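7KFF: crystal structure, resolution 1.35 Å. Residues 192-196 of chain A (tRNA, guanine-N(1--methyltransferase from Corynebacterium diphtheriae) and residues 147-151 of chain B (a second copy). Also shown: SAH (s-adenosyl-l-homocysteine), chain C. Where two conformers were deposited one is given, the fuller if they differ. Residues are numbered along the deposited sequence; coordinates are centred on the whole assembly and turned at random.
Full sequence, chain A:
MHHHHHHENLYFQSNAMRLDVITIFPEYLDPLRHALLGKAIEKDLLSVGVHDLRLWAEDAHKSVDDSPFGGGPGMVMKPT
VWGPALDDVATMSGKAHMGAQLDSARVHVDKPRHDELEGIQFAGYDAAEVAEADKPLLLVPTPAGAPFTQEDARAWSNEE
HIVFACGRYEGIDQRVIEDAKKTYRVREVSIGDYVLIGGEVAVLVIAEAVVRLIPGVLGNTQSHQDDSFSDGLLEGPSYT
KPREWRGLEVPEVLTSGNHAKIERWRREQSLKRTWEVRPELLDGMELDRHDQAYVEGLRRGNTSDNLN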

# COMPACT_ATOMS: atom_id res chain seq x y z
N GLY A 192 4.36 -1.33 3.66
CA GLY A 192 5.58 -0.79 3.09
C GLY A 192 6.25 0.15 4.05
O GLY A 192 5.69 0.52 5.10
N ASP A 193 7.46 0.58 3.67
CA ASP A 193 8.31 1.38 4.57
C ASP A 193 8.01 2.87 4.37
O ASP A 193 8.82 3.67 3.91
CB ASP A 193 9.79 1.07 4.35
CG ASP A 193 10.20 -0.32 4.84
OD1 ASP A 193 9.38 -1.07 5.42
OD2 ASP A 193 11.40 -0.66 4.67
N TYR A 194 6.80 3.23 4.77
CA TYR A 194 6.31 4.60 4.67
C TYR A 194 5.17 4.70 5.68
O TYR A 194 4.67 3.69 6.16
CB TYR A 194 5.85 4.96 3.25
CG TYR A 194 5.07 3.87 2.57
CD1 TYR A 194 3.73 3.67 2.86
CD2 TYR A 194 5.67 3.02 1.65
CE1 TYR A 194 3.00 2.65 2.25
CE2 TYR A 194 4.96 2.03 1.02
CZ TYR A 194 3.62 1.85 1.33
OH TYR A 194 2.89 0.86 0.74
N VAL A 195 4.82 5.93 6.04
CA VAL A 195 3.90 6.17 7.14
C VAL A 195 2.58 6.71 6.61
O VAL A 195 2.54 7.77 5.98
CB VAL A 195 4.51 7.10 8.20
CG1 VAL A 195 3.52 7.27 9.35
CG2 VAL A 195 5.89 6.59 8.67
N LEU A 196 1.51 5.97 6.87
CA LEU A 196 0.16 6.33 6.50
C LEU A 196 -0.55 7.03 7.65
O LEU A 196 -0.02 7.13 8.76
CB LEU A 196 -0.64 5.08 6.14
CG LEU A 196 0.05 4.23 5.08
CD1 LEU A 196 -0.68 2.91 4.93
CD2 LEU A 196 0.18 4.97 3.76
N SAH C . 3.66 6.68 15.34
CA SAH C . 3.36 5.56 14.47
CB SAH C . 2.35 6.04 13.46
CG SAH C . 1.01 5.32 13.48
SD SAH C . 0.28 5.76 11.91
C SAH C . 4.56 5.02 13.71
O SAH C . 5.18 5.72 12.92
OXT SAH C . 4.92 3.85 13.86
C5' SAH C . -1.41 5.38 12.33
C4' SAH C . -1.90 4.04 11.81
O4' SAH C . -1.85 4.00 10.38
C3' SAH C . -1.15 2.79 12.27
O3' SAH C . -1.47 2.44 13.56
C2' SAH C . -1.59 1.79 11.20
O2' SAH C . -2.89 1.32 11.45
C1' SAH C . -1.62 2.66 9.97
N9 SAH C . -0.35 2.63 9.22
C8 SAH C . 0.56 3.66 9.07
N7 SAH C . 1.54 3.26 8.25
C5 SAH C . 1.28 1.98 7.88
C6 SAH C . 1.95 1.07 7.07
N6 SAH C . 3.12 1.34 6.44
N1 SAH C . 1.40 -0.18 6.89
C2 SAH C . 0.21 -0.50 7.50
N3 SAH C . -0.46 0.38 8.29
C4 SAH C . 0.08 1.59 8.47
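Chain B, residues 147-151: PFTQE

Residues 192-196 of chain A form an irregular loop with no regular helix or strand. Gly192(A) is nearly fully extended, with phi/psi of 165/173. Asp193(A) breaks the extension at -89/67. Tyr194(A), Val195(A) and Leu196(A) then return to extended values. At the bend, Tyr194(A) N makes a weak 2.9 Å hydrogen bond to Gly192(A) O.

Chain B enters the contact as a loop and leaves it as a helix. Phe148(B) and Thr149(B) are extended. Gln150(B) and Glu151(B) have helical phi/psi values and begin a helix that continues later in the chain. Thr149(B) occupies the N-cap position, and its side chain caps a backbone N just past the stretch.

The CA atoms nearest each other across the two stretches are those of Tyr194(A) and Gln150(B), 4.6 Å apart. The stretches bury 264 Å² between them, both sides summed. One direct link joins backbone to backbone: Gln150(B) N donates to Asp193(A) O at 3.4 Å. The bond is weak, with an angle of 125°. Water 2 reinforces it. It accepts from Gln150(B) N at 3.1 Å and donates to Asp193(A) O at 2.7 Å.

The side chain of Gln150(B) provides the stronger polar link. Its CA-to-CB bond points sideways, but its end comes nearer to chain A. Val195(A) N donates to Gln150(B) OE1 at 2.9 Å. The same amide group also reaches chain A through solvent. Gln150(B) NE2 donates to water 1 at 2.9 Å, and water 1 donates to Val195(A) O at 2.8 Å. The amide thus engages both backbone polar groups of Val195(A), one directly and one through water.

Phe148(B) points toward chain A and packs on Tyr194(A). Its CD2 lies over one face of the tyrosine ring, 3.4 Å from Tyr194(A) CD2. The ring centroids are 4.8 Å apart and the planes meet at 44°, so the pair is oblique. Tyr194(A) CD2 also lies 3.4 Å from Phe148(B) O. Both residues are buried. Tyr194(A) OH is hydrogen-bonded elsewhere in the structure.

Asp193(A) directs the end of its side chain away from chain B, and its carboxylate oxygens are bonded elsewhere in the structure. Its part in the contact is played by the backbone O.

The chain A loop also holds the adenine of SAH. SAH N6 donates to Tyr194(A) O at 2.8 Å and, more weakly, to Gly192(A) O at 3.0 Å. The loop therefore meets both the ligand and the second copy.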

# COMPACT_ATOMS: atom_id res chain seq x y z
N PRO B 147 10.30 1.31 -5.70
CA PRO B 147 9.48 1.30 -4.48
C PRO B 147 9.21 2.68 -3.93
O PRO B 147 10.10 3.53 -3.85
CB PRO B 147 10.33 0.50 -3.49
CG PRO B 147 11.17 -0.37 -4.34
CD PRO B 147 11.49 0.44 -5.56
N PHE B 148 7.96 2.88 -3.49
CA PHE B 148 7.60 4.06 -2.72
C PHE B 148 8.30 4.03 -1.36
O PHE B 148 8.23 3.03 -0.64
CB PHE B 148 6.08 4.06 -2.50
CG PHE B 148 5.52 5.28 -1.82
CD1 PHE B 148 5.93 6.56 -2.17
CD2 PHE B 148 4.56 5.15 -0.82
CE1 PHE B 148 5.41 7.67 -1.56
CE2 PHE B 148 4.05 6.27 -0.20
CZ PHE B 148 4.47 7.51 -0.56
N THR B 149 8.96 5.13 -1.01
CA THR B 149 9.70 5.24 0.24
C THR B 149 9.24 6.49 0.98
O THR B 149 8.61 7.39 0.43
CB THR B 149 11.21 5.36 -0.00
OG1 THR B 149 11.46 6.61 -0.63
CG2 THR B 149 11.76 4.20 -0.82
N GLN B 150 9.59 6.54 2.26
CA GLN B 150 9.29 7.74 3.04
C GLN B 150 10.03 8.95 2.49
O GLN B 150 9.53 10.08 2.59
CB GLN B 150 9.59 7.52 4.52
CG GLN B 150 9.04 8.60 5.42
CD GLN B 150 7.53 8.68 5.41
OE1 GLN B 150 6.84 7.71 5.08
NE2 GLN B 150 7.00 9.86 5.72
N GLU B 151 11.22 8.75 1.92
CA GLU B 151 11.91 9.86 1.27
C GLU B 151 11.10 10.39 0.09
O GLU B 151 11.03 11.61 -0.11
CB GLU B 151 13.28 9.39 0.80
CG GLU B 151 14.16 10.47 0.21
CD GLU B 151 15.59 9.99 -0.01
OE1 GLU B 151 15.82 9.19 -0.93
OE2 GLU B 151 16.48 10.42 0.75
O HOH W 1 4.07 10.08 5.69
O HOH W 2 11.36 4.35 3.58